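Local coordinates for protein lipopolysaccharide core heptose(I) kinase WaaP (Pseudomonas aeruginosa, PDB 6DFL) that phosphorylates the first heptose of the lipopolysaccharide core with ATP during outer-membrane biogenesis, and also acts as a protein-tyrosine kinase, at residues 38-43 with 47-52; 139-144 with 224-229; 82-87 with 155-160; 173-176 with 180-183. One frame throughout, in Å; residues are numbered along the deposited sequence.

Overall arrangement
The four contacts sample both lobes of a kinase-like fold and show chemistry following depth. Contact 1, a largely buried hairpin of the five-stranded sheet, relies on backbone hydrogen bonds with apolar packing on one face. Contacts 2 and 3 share helix 137-156: contact 2 pairs its first half with helix 221-232 beside a bound acyl chain, whereas contact 3, partly buried, sets its far end against helix 76-87 with arginine methylenes and a valine. Contact 4 is wholly on the surface and depends on ion pairs. Its Phe182 nevertheless reaches Ala142 and Leu143 of contact 2. Contacts 1 and 2 lie on opposite sides of the chain's centre, their centres 34 Å apart.

Contact 1 (38-43 with 47-52); sequences TLRTEV and GYFVKI
Leu39 lies alongside Val50, both pointing to the same face of the sheet, with Leu39 CG 3.7 Å from Val50 CB. They belong to a beta hairpin of strands 37-41 and 48-53, part of the five-stranded antiparallel sheet of the kinase N-lobe. Leu39 and Val50 form a hydrogen-bonded pair, as do Thr41 and Tyr48; in the latter, Thr41 N reaches Tyr48 O at 2.8 Å and Tyr48 N returns to Thr41 O at 2.7 Å.

On the Leu39 face, Thr41 places OG1 opposite its backbone N (chi1 -171°), where it bonds Gln26 O, and this leaves CG2 between N and the carbonyl carbon, with Thr41 CG2 3.8 Å from Val50 CG2. Beyond the strand end, Val43 crosses Tyr48 at about a right angle, Val43 CB lying 3.9 Å from Tyr48 CE1, while Phe9 meets the tyrosine ring edge-to-face.

The other face carries Thr38, Arg40, Phe49 and Lys51. Thr38 CG2 runs beside the Lys51 chain, 3.8 Å from its CG, before the lysine bends away to form a salt bridge with Glu78 of helix 76-87, a pairing that resembles the lysine-glutamate bridge of eukaryotic kinases. Arg40 CB touches the Phe49 ring at CE1. The extended chain of Arg40 carries its guanidinium to Gly47, whose CA lies over one face, toward the rim, and a salt bridge to Glu116 engages NH2. Arg40 NH1 donates at 2.9 Å to the anti lone pair of Glu42 OE2, which lies only 8° out of the guanidinium plane.

Contact 2 (139-144 with 224-229); sequences LKRALV and KLRFLR. With G9S (S-[2-({N-[(2S)-2-hydroxy-3,3-dimethyl-4-(phosphonooxy)butanoyl]-beta-alanyl}amino)ethyl] hexadecanethioate), chain C.
Arg141 is the first residue of 139-144 to meet the other helix, and it meets an arginine. Its CD sits over one face of the Arg226 guanidinium, offset toward the rim, 3.4 Å from Arg226 NE. The two guanidinium planes are 51° apart, and Arg141 NH1 stays 4.1 Å from Arg226 NH2. Two cations can probably lie this close because a second protein supplies the balance: salt bridges run from Arg226 NE and NH2 to acidic side-chain oxygen of that chain, and its backbone accepts a bond from Arg141 NH2. Asp223 also pairs with Arg226 through NH1.

One helical turn further, Val144 supplies the apolar half of the contact. Its CG1 packs 3.9 Å from Phe227 CB, and its carbonyl O lies 3.6 Å from Phe227 CD1. With CG opposite its backbone N (chi1 -178°), the phenylalanine turns a ring face to the bound acyl thioester, whose C21 is 3.5 Å from Phe227 CG. The same helix follows the ligand back toward its head: Leu228 CD1 approaches the thioester oxygen O3 at 3.4 Å, Leu225 CD2 touches C1 at 3.6 Å, and Lys224 packs its methylenes on the chain. A palmitoyl group on phosphopantetheine, beside a basic patch gripped by another protein, is consistent with an acyl-carrier-protein partner.

Helix 221-232 is thus wedged between neighbours: Leu225 leans on helix 236-242, Phe227 on Leu207 and Leu210 of helix 200-212, and helix 137-156 lies across from Arg226 and Phe227.

Contact 3 (82-87 with 155-160); sequences IRRLHE and HRAGVN
Arg84 and Ala157 mark the closest backbone approach, 7.1 Å between CA atoms, where the last turns of helix 76-87 face the point at which helix 137-156 ends and the chain turns into strand 159-160. A Schellman motif makes that turn: Gly158, with positive phi, is the C-prime residue, its N bonding His155 O at 2.9 Å, while Val159 N reaches back to Met154 O.

Arg84 does most of the touching. Its chain leaves opposite the backbone N and then bends twice (chi2 84°, chi3 77°), laying its CG and CD against the Ala157 carbonyl oxygen; CD comes to 3.1 Å from Ala157 O, which lies at the guanidinium edge. On its way the chain slides past Val159 in the opposite sense, Arg84 CG 3.8 Å from Val159 CG2. Leu85 adds a looser touch, CD2 to Val159 CB at 4.4 Å. Arg84 NH1 forms a salt bridge with Glu87 OE1 one turn on, at 3.5 Å.

This joins the end of helix 76-87, which by its place after strand 48-53 probably corresponds to the kinase alphaC helix, to the C-lobe, just ahead of the loop bearing Asp163, the probable active-site residue.

Contact 4 (173-176 with 180-183); sequences TDKP and DDFR
Asp174 and Arg183 meet through one carboxylate oxygen: Arg183 NH2 donates to Asp174 OD2 at 2.9 Å in a salt bridge whose hydrogen bond is bent, 132° at the hydrogen. OD2 is approached on its syn side, 24° out of the carboxylate plane. The carboxylate and guanidinium planes are nearly parallel (18° apart) but stepped, the bond being tilted from both. The bridge is single-pronged: OD2 alone meets NH2, while Asp174 OD1 stays 4.0 Å from that same Arg183 NH2. A second, weak bridge lies further along: Lys175 NZ is 3.4 Å from Asp181 OD2, with the lysine CE at a similar distance from that oxygen.

Arg183 extends straight from CG to NE on its way to the carboxylate. The Asp174 and Arg183 side chains cross at about a right angle. Lys175 instead bends at each of its last three torsions, curling its ammonium across to Asp181.

Around these pairs, the two segments run roughly antiparallel in the loop joining strands 169-172 and 184-186 of the small C-lobe sheet, and backbone bonds tie Thr173 to Pro119 and Arg183 to His172. Ser178 OG bonds Asp180 N, Asp180 pairs with Arg138, and the Phe182 ring turns from the bridges to pack on helix 137-156 at Ala142, Leu143 and Ala146.

All five touching residues are solvent-exposed. Water would therefore screen these charges, and the bridges probably add only modest strength, a bent bond and a weak one being readily exchanged for solvent.

Contact 1 (38-43 with 47-52)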
# COMPACT_ATOMS: atom_id res chain seq x y z
N THR A 38 -5.23 6.46 23.74
CA THR A 38 -6.05 6.63 22.54
C THR A 38 -7.51 6.47 22.93
O THR A 38 -7.85 5.58 23.70
CB THR A 38 -5.70 5.62 21.46
OG1 THR A 38 -4.28 5.42 21.42
CG2 THR A 38 -6.19 6.11 20.10
N LEU A 39 -8.38 7.33 22.39
CA LEU A 39 -9.80 7.18 22.64
C LEU A 39 -10.56 7.73 21.46
O LEU A 39 -10.13 8.70 20.84
CB LEU A 39 -10.24 7.88 23.93
CG LEU A 39 -10.19 9.41 23.97
CD1 LEU A 39 -11.57 10.03 23.98
CD2 LEU A 39 -9.39 9.90 25.16
N ARG A 40 -11.70 7.11 21.15
CA ARG A 40 -12.64 7.64 20.17
C ARG A 40 -13.64 8.56 20.85
O ARG A 40 -14.12 8.27 21.96
CB ARG A 40 -13.39 6.51 19.46
CG ARG A 40 -14.41 7.00 18.45
CD ARG A 40 -15.00 5.81 17.71
NE ARG A 40 -15.77 6.21 16.54
CZ ARG A 40 -17.02 6.68 16.59
NH1 ARG A 40 -17.63 6.82 17.75
NH2 ARG A 40 -17.64 7.02 15.46
N THR A 41 -13.95 9.68 20.20
CA THR A 41 -14.89 10.63 20.75
C THR A 41 -15.72 11.20 19.61
O THR A 41 -15.34 11.11 18.44
CB THR A 41 -14.18 11.75 21.53
OG1 THR A 41 -15.14 12.56 22.23
CG2 THR A 41 -13.37 12.63 20.60
N GLU A 42 -16.88 11.75 19.95
CA GLU A 42 -17.78 12.31 18.95
C GLU A 42 -18.08 13.76 19.29
O GLU A 42 -18.26 14.11 20.46
CB GLU A 42 -19.08 11.52 18.85
CG GLU A 42 -18.89 10.08 18.42
CD GLU A 42 -20.20 9.40 18.09
OE1 GLU A 42 -21.27 10.00 18.35
OE2 GLU A 42 -20.18 8.26 17.56
N VAL A 43 -18.10 14.60 18.26
CA VAL A 43 -18.54 15.99 18.38
C VAL A 43 -19.57 16.19 17.28
O VAL A 43 -19.23 16.13 16.09
CB VAL A 43 -17.39 16.99 18.24
CG1 VAL A 43 -17.89 18.41 18.44
CG2 VAL A 43 -16.28 16.67 19.22
N GLY A 47 -17.08 11.88 15.19
CA GLY A 47 -16.13 10.83 15.47
C GLY A 47 -14.69 11.21 15.16
O GLY A 47 -14.34 11.55 14.03
N TYR A 48 -13.86 11.18 16.19
CA TYR A 48 -12.47 11.58 16.11
C TYR A 48 -11.67 10.69 17.05
O TYR A 48 -12.18 10.24 18.08
CB TYR A 48 -12.25 13.04 16.53
CG TYR A 48 -13.11 14.06 15.83
CD1 TYR A 48 -14.45 14.20 16.14
CD2 TYR A 48 -12.55 14.93 14.90
CE1 TYR A 48 -15.24 15.15 15.51
CE2 TYR A 48 -13.33 15.88 14.26
CZ TYR A 48 -14.68 15.99 14.57
OH TYR A 48 -15.46 16.94 13.94
N PHE A 49 -10.42 10.44 16.69
CA PHE A 49 -9.53 9.67 17.55
C PHE A 49 -8.60 10.63 18.27
O PHE A 49 -8.08 11.58 17.66
CB PHE A 49 -8.75 8.64 16.74
CG PHE A 49 -9.63 7.56 16.15
CD1 PHE A 49 -10.12 6.54 16.96
CD2 PHE A 49 -9.96 7.57 14.79
CE1 PHE A 49 -10.93 5.54 16.44
CE2 PHE A 49 -10.78 6.58 14.26
CZ PHE A 49 -11.26 5.56 15.09
N VAL A 50 -8.44 10.42 19.57
CA VAL A 50 -7.66 11.29 20.44
C VAL A 50 -6.45 10.51 20.89
O VAL A 50 -6.59 9.44 21.50
CB VAL A 50 -8.48 11.78 21.64
CG1 VAL A 50 -7.58 12.54 22.61
CG2 VAL A 50 -9.65 12.63 21.19
N LYS A 51 -5.26 11.02 20.59
CA LYS A 51 -4.01 10.38 21.00
C LYS A 51 -3.27 11.36 21.90
O LYS A 51 -2.93 12.46 21.47
CB LYS A 51 -3.19 9.96 19.78
CG LYS A 51 -3.78 8.77 19.01
CD LYS A 51 -3.55 8.84 17.51
CE LYS A 51 -4.81 9.36 16.79
NZ LYS A 51 -4.76 9.31 15.27
N ILE A 52 -3.04 10.96 23.15
CA ILE A 52 -2.39 11.80 24.15
C ILE A 52 -1.13 11.10 24.62
O ILE A 52 -1.16 9.92 24.98
CB ILE A 52 -3.31 12.07 25.35
CG1 ILE A 52 -4.56 12.82 24.92
CG2 ILE A 52 -2.56 12.84 26.43
CD1 ILE A 52 -5.66 12.75 25.98

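Contact 2 (139-144 with 224-229)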
# COMPACT_ATOMS: atom_id res chain seq x y z
N LEU A 139 -9.75 -5.68 -10.28
CA LEU A 139 -9.84 -5.05 -8.97
C LEU A 139 -8.59 -5.32 -8.15
O LEU A 139 -8.02 -4.41 -7.53
CB LEU A 139 -11.07 -5.53 -8.22
CG LEU A 139 -11.15 -4.84 -6.86
CD1 LEU A 139 -11.16 -3.33 -7.06
CD2 LEU A 139 -12.38 -5.28 -6.11
N LYS A 140 -8.15 -6.57 -8.14
CA LYS A 140 -6.97 -6.94 -7.37
C LYS A 140 -5.77 -6.10 -7.80
O LYS A 140 -5.18 -5.39 -6.98
CB LYS A 140 -6.69 -8.43 -7.56
CG LYS A 140 -5.52 -8.95 -6.77
CD LYS A 140 -5.29 -10.39 -7.15
CE LYS A 140 -4.15 -10.97 -6.37
NZ LYS A 140 -3.77 -12.26 -7.01
N ARG A 141 -5.44 -6.13 -9.09
CA ARG A 141 -4.25 -5.43 -9.56
C ARG A 141 -4.37 -3.92 -9.35
O ARG A 141 -3.39 -3.26 -8.98
CB ARG A 141 -4.01 -5.79 -11.02
CG ARG A 141 -3.65 -7.26 -11.23
CD ARG A 141 -3.31 -7.53 -12.70
NE ARG A 141 -4.46 -7.93 -13.50
CZ ARG A 141 -4.72 -9.19 -13.85
NH1 ARG A 141 -3.92 -10.18 -13.48
NH2 ARG A 141 -5.79 -9.44 -14.59
N ALA A 142 -5.56 -3.36 -9.51
CA ALA A 142 -5.73 -1.94 -9.23
C ALA A 142 -5.41 -1.61 -7.78
O ALA A 142 -4.82 -0.56 -7.50
CB ALA A 142 -7.15 -1.51 -9.58
N LEU A 143 -5.79 -2.48 -6.83
CA LEU A 143 -5.47 -2.23 -5.43
C LEU A 143 -3.98 -2.38 -5.16
O LEU A 143 -3.36 -1.52 -4.53
CB LEU A 143 -6.28 -3.16 -4.53
CG LEU A 143 -7.75 -2.76 -4.44
CD1 LEU A 143 -8.58 -3.89 -3.89
CD2 LEU A 143 -7.89 -1.54 -3.57
N VAL A 144 -3.38 -3.48 -5.64
CA VAL A 144 -1.93 -3.63 -5.56
C VAL A 144 -1.24 -2.37 -6.06
O VAL A 144 -0.32 -1.85 -5.42
CB VAL A 144 -1.47 -4.87 -6.35
CG1 VAL A 144 0.04 -4.84 -6.50
CG2 VAL A 144 -1.93 -6.16 -5.68
N LYS A 224 3.44 -9.20 -7.58
CA LYS A 224 4.52 -8.56 -6.83
C LYS A 224 5.41 -7.72 -7.74
O LYS A 224 5.84 -6.62 -7.35
CB LYS A 224 5.33 -9.61 -6.07
CG LYS A 224 4.53 -10.41 -5.02
CD LYS A 224 5.34 -11.58 -4.49
CE LYS A 224 4.44 -12.64 -3.88
NZ LYS A 224 5.24 -13.73 -3.24
N LEU A 225 5.72 -8.21 -8.95
CA LEU A 225 6.45 -7.40 -9.93
C LEU A 225 5.64 -6.16 -10.32
O LEU A 225 6.19 -5.06 -10.39
CB LEU A 225 6.80 -8.22 -11.18
CG LEU A 225 7.62 -9.49 -10.96
CD1 LEU A 225 7.66 -10.34 -12.21
CD2 LEU A 225 9.01 -9.12 -10.51
N ARG A 226 4.34 -6.33 -10.59
CA ARG A 226 3.49 -5.16 -10.77
C ARG A 226 3.68 -4.17 -9.63
O ARG A 226 3.85 -2.98 -9.86
CB ARG A 226 2.02 -5.59 -10.84
CG ARG A 226 1.48 -5.84 -12.22
CD ARG A 226 0.16 -6.58 -12.24
NE ARG A 226 0.02 -7.40 -13.45
CZ ARG A 226 0.06 -8.73 -13.49
NH1 ARG A 226 0.20 -9.44 -12.37
NH2 ARG A 226 -0.06 -9.37 -14.65
N PHE A 227 3.69 -4.66 -8.39
CA PHE A 227 3.89 -3.75 -7.27
C PHE A 227 5.22 -3.03 -7.39
O PHE A 227 5.29 -1.81 -7.20
CB PHE A 227 3.83 -4.49 -5.92
CG PHE A 227 3.99 -3.56 -4.77
CD1 PHE A 227 2.87 -2.99 -4.17
CD2 PHE A 227 5.23 -3.15 -4.35
CE1 PHE A 227 3.00 -2.08 -3.15
CE2 PHE A 227 5.36 -2.24 -3.31
CZ PHE A 227 4.25 -1.71 -2.72
N LEU A 228 6.30 -3.78 -7.62
CA LEU A 228 7.64 -3.18 -7.61
C LEU A 228 7.79 -2.12 -8.70
O LEU A 228 8.35 -1.04 -8.45
CB LEU A 228 8.69 -4.27 -7.78
CG LEU A 228 8.82 -5.26 -6.61
CD1 LEU A 228 9.58 -6.51 -7.05
CD2 LEU A 228 9.53 -4.58 -5.45
N ARG A 229 7.30 -2.42 -9.90
CA ARG A 229 7.37 -1.46 -11.01
C ARG A 229 6.65 -0.17 -10.64
O ARG A 229 7.22 0.92 -10.75
CB ARG A 229 6.76 -2.08 -12.27
CG ARG A 229 6.66 -1.11 -13.44
CD ARG A 229 6.54 -1.86 -14.79
NE ARG A 229 5.23 -2.47 -15.01
CZ ARG A 229 5.04 -3.61 -15.66
NH1 ARG A 229 6.07 -4.28 -16.15
NH2 ARG A 229 3.82 -4.10 -15.83
C1 G9S C . 10.08 -11.76 -8.29
C2 G9S C . 9.82 -14.06 -9.27
C3 G9S C . 10.28 -15.51 -9.33
C4 G9S C . 11.72 -15.73 -9.76
C5 G9S C . 13.59 -14.04 -10.49
C6 G9S C . 13.01 -13.93 -13.08
C7 G9S C . 13.46 -14.62 -14.35
C8 G9S C . 11.52 -14.10 -12.93
C10 G9S C . 10.15 -10.34 -5.08
C11 G9S C . 10.50 -10.24 -3.63
C12 G9S C . 9.50 -9.47 -2.79
C13 G9S C . 8.24 -9.03 -3.51
C14 G9S C . 8.02 -7.51 -3.63
C15 G9S C . 7.06 -6.87 -2.65
C16 G9S C . 5.58 -7.05 -2.90
N2 G9S C . 10.49 -13.13 -8.37
C19 G9S C . 8.92 -11.45 -7.37
C20 G9S C . 13.36 -12.48 -13.20
C21 G9S C . 4.62 -5.98 -2.38
C22 G9S C . 3.20 -6.47 -2.15
C23 G9S C . 2.29 -5.66 -1.27
C24 G9S C . 1.02 -5.15 -1.93
C25 G9S C . -0.08 -4.52 -1.08
C26 G9S C . -1.50 -4.50 -1.65
C27 G9S C . -2.39 -5.69 -1.34
C28 G9S C . -3.84 -5.54 -1.68
C29 G9S C . -4.83 -5.60 -0.56
C30 G9S C . 13.79 -14.61 -11.90
N3 G9S C . 12.64 -14.59 -9.52
O2 G9S C . 8.91 -13.67 -9.99
O3 G9S C . 10.64 -9.59 -5.92
O4 G9S C . 14.28 -13.09 -10.14
O5 G9S C . 13.64 -15.98 -11.88
O6 G9S C . 14.77 -15.09 -14.36
O8 G9S C . 16.77 -16.04 -15.57
O9 G9S C . 16.10 -13.67 -16.01
P1 G9S C . 15.62 -15.07 -15.68
S1 G9S C . 9.23 -11.76 -5.63

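Contact 3 (82-87 with 155-160)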
# COMPACT_ATOMS: atom_id res chain seq x y z
N ILE A 82 1.31 13.45 8.71
CA ILE A 82 0.03 13.88 8.16
C ILE A 82 0.20 15.17 7.38
O ILE A 82 -0.37 15.34 6.29
CB ILE A 82 -1.00 14.03 9.28
CG1 ILE A 82 -1.33 12.66 9.87
CG2 ILE A 82 -2.24 14.76 8.76
CD1 ILE A 82 -2.40 12.75 10.90
N ARG A 83 1.00 16.09 7.90
CA ARG A 83 1.13 17.37 7.21
C ARG A 83 1.92 17.22 5.91
O ARG A 83 1.54 17.80 4.89
CB ARG A 83 1.78 18.39 8.14
CG ARG A 83 0.83 18.82 9.27
CD ARG A 83 0.25 20.20 9.04
NE ARG A 83 1.16 21.20 9.60
CZ ARG A 83 0.86 22.49 9.76
NH1 ARG A 83 -0.33 22.95 9.39
NH2 ARG A 83 1.77 23.31 10.29
N ARG A 84 2.99 16.42 5.92
CA ARG A 84 3.72 16.20 4.68
C ARG A 84 2.87 15.45 3.67
O ARG A 84 2.88 15.79 2.48
CB ARG A 84 5.03 15.46 4.92
CG ARG A 84 5.80 15.15 3.62
CD ARG A 84 6.70 16.34 3.12
NE ARG A 84 7.93 16.41 3.93
CZ ARG A 84 8.18 17.39 4.80
NH1 ARG A 84 7.30 18.38 4.90
NH2 ARG A 84 9.30 17.38 5.55
N LEU A 85 2.13 14.43 4.10
CA LEU A 85 1.33 13.66 3.15
C LEU A 85 0.25 14.52 2.50
O LEU A 85 -0.10 14.28 1.34
CB LEU A 85 0.70 12.46 3.82
CG LEU A 85 1.66 11.32 4.11
CD1 LEU A 85 0.87 10.08 4.48
CD2 LEU A 85 2.58 11.08 2.93
N HIS A 86 -0.29 15.49 3.23
CA HIS A 86 -1.26 16.41 2.64
C HIS A 86 -0.60 17.28 1.58
O HIS A 86 -1.14 17.45 0.48
CB HIS A 86 -1.91 17.25 3.73
CG HIS A 86 -3.02 16.54 4.46
ND1 HIS A 86 -4.35 16.86 4.28
CD2 HIS A 86 -3.00 15.53 5.37
CE1 HIS A 86 -5.10 16.08 5.04
NE2 HIS A 86 -4.31 15.26 5.71
N GLU A 87 0.58 17.84 1.88
CA GLU A 87 1.34 18.56 0.87
C GLU A 87 1.53 17.71 -0.38
O GLU A 87 1.31 18.18 -1.50
CB GLU A 87 2.70 18.98 1.44
CG GLU A 87 2.62 20.02 2.56
CD GLU A 87 3.92 20.17 3.32
OE1 GLU A 87 5.02 19.95 2.72
OE2 GLU A 87 3.85 20.49 4.54
N HIS A 155 7.16 7.76 0.28
CA HIS A 155 8.60 7.73 0.42
C HIS A 155 9.25 8.90 -0.29
O HIS A 155 10.13 9.55 0.27
CB HIS A 155 9.17 6.43 -0.11
CG HIS A 155 8.91 5.26 0.78
ND1 HIS A 155 9.13 3.96 0.39
CD2 HIS A 155 8.45 5.20 2.05
CE1 HIS A 155 8.80 3.15 1.38
NE2 HIS A 155 8.39 3.88 2.40
N ARG A 156 8.83 9.17 -1.55
CA ARG A 156 9.41 10.29 -2.28
C ARG A 156 9.07 11.59 -1.59
O ARG A 156 9.73 12.60 -1.82
CB ARG A 156 8.94 10.37 -3.75
CG ARG A 156 9.29 9.16 -4.64
CD ARG A 156 8.31 9.00 -5.85
NE ARG A 156 8.00 7.59 -6.14
CZ ARG A 156 6.77 7.10 -6.29
NH1 ARG A 156 5.70 7.87 -6.19
NH2 ARG A 156 6.60 5.80 -6.55
N ALA A 157 8.05 11.61 -0.74
CA ALA A 157 7.77 12.88 -0.11
C ALA A 157 8.50 13.02 1.22
O ALA A 157 8.32 14.03 1.90
CB ALA A 157 6.26 13.09 0.05
N GLY A 158 9.37 12.07 1.56
CA GLY A 158 10.16 12.15 2.78
C GLY A 158 9.57 11.47 4.01
O GLY A 158 10.12 11.64 5.11
N VAL A 159 8.50 10.69 3.85
CA VAL A 159 7.83 10.03 4.97
C VAL A 159 8.03 8.53 4.83
O VAL A 159 7.68 7.95 3.80
CB VAL A 159 6.34 10.36 5.00
CG1 VAL A 159 5.64 9.45 6.00
CG2 VAL A 159 6.13 11.79 5.37
N ASN A 160 8.58 7.90 5.86
CA ASN A 160 8.53 6.45 5.98
C ASN A 160 7.56 6.07 7.10
O ASN A 160 7.52 6.70 8.16
CB ASN A 160 9.92 5.83 6.20
CG ASN A 160 10.55 6.26 7.50
OD1 ASN A 160 10.99 7.40 7.62
ND2 ASN A 160 10.62 5.35 8.50

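Contact 4 (173-176 with 180-183)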
# COMPACT_ATOMS: atom_id res chain seq x y z
N THR A 173 -15.63 2.77 1.55
CA THR A 173 -16.86 2.06 1.22
C THR A 173 -18.09 2.96 1.19
O THR A 173 -19.22 2.45 1.20
CB THR A 173 -17.10 0.92 2.22
OG1 THR A 173 -17.10 1.45 3.55
CG2 THR A 173 -16.02 -0.13 2.08
N ASP A 174 -17.92 4.28 1.16
CA ASP A 174 -19.06 5.17 0.98
C ASP A 174 -19.67 5.06 -0.42
O ASP A 174 -20.75 5.61 -0.65
CB ASP A 174 -18.65 6.61 1.26
CG ASP A 174 -17.30 6.98 0.65
OD1 ASP A 174 -17.13 6.88 -0.59
OD2 ASP A 174 -16.40 7.38 1.43
N LYS A 175 -19.01 4.39 -1.35
CA LYS A 175 -19.49 4.16 -2.69
C LYS A 175 -19.17 2.72 -3.06
O LYS A 175 -18.30 2.10 -2.43
CB LYS A 175 -18.84 5.11 -3.71
CG LYS A 175 -19.49 6.49 -3.79
CD LYS A 175 -18.47 7.58 -4.12
CE LYS A 175 -17.65 7.26 -5.38
NZ LYS A 175 -18.42 7.41 -6.66
N PRO A 176 -19.85 2.14 -4.03
CA PRO A 176 -19.47 0.80 -4.49
C PRO A 176 -18.06 0.82 -5.06
O PRO A 176 -17.66 1.78 -5.73
CB PRO A 176 -20.52 0.46 -5.55
CG PRO A 176 -21.09 1.76 -5.95
CD PRO A 176 -21.04 2.64 -4.75
N ASP A 180 -12.27 0.50 -11.46
CA ASP A 180 -12.12 1.80 -12.10
C ASP A 180 -12.36 2.94 -11.15
O ASP A 180 -11.98 4.08 -11.46
CB ASP A 180 -13.06 1.91 -13.30
CG ASP A 180 -12.76 0.88 -14.36
OD1 ASP A 180 -11.56 0.75 -14.71
OD2 ASP A 180 -13.69 0.19 -14.81
N ASP A 181 -12.93 2.66 -10.00
CA ASP A 181 -13.34 3.71 -9.07
C ASP A 181 -13.24 3.16 -7.65
O ASP A 181 -14.07 2.34 -7.23
CB ASP A 181 -14.74 4.17 -9.41
CG ASP A 181 -15.05 5.51 -8.81
OD1 ASP A 181 -14.44 6.51 -9.26
OD2 ASP A 181 -15.90 5.57 -7.89
N PHE A 182 -12.21 3.61 -6.92
CA PHE A 182 -12.01 3.33 -5.50
C PHE A 182 -10.93 4.27 -4.98
O PHE A 182 -10.02 4.66 -5.72
CB PHE A 182 -11.60 1.88 -5.25
CG PHE A 182 -10.25 1.52 -5.81
CD1 PHE A 182 -10.13 1.01 -7.10
CD2 PHE A 182 -9.10 1.67 -5.05
CE1 PHE A 182 -8.89 0.67 -7.63
CE2 PHE A 182 -7.85 1.33 -5.57
CZ PHE A 182 -7.74 0.83 -6.87
N ARG A 183 -11.02 4.63 -3.70
CA ARG A 183 -9.99 5.46 -3.10
C ARG A 183 -9.49 4.85 -1.79
O ARG A 183 -10.26 4.28 -1.01
CB ARG A 183 -10.48 6.88 -2.85
CG ARG A 183 -11.68 7.00 -1.97
CD ARG A 183 -12.16 8.43 -1.94
NE ARG A 183 -13.28 8.59 -1.01
CZ ARG A 183 -13.19 9.18 0.17
NH1 ARG A 183 -12.04 9.69 0.59
NH2 ARG A 183 -14.27 9.26 0.94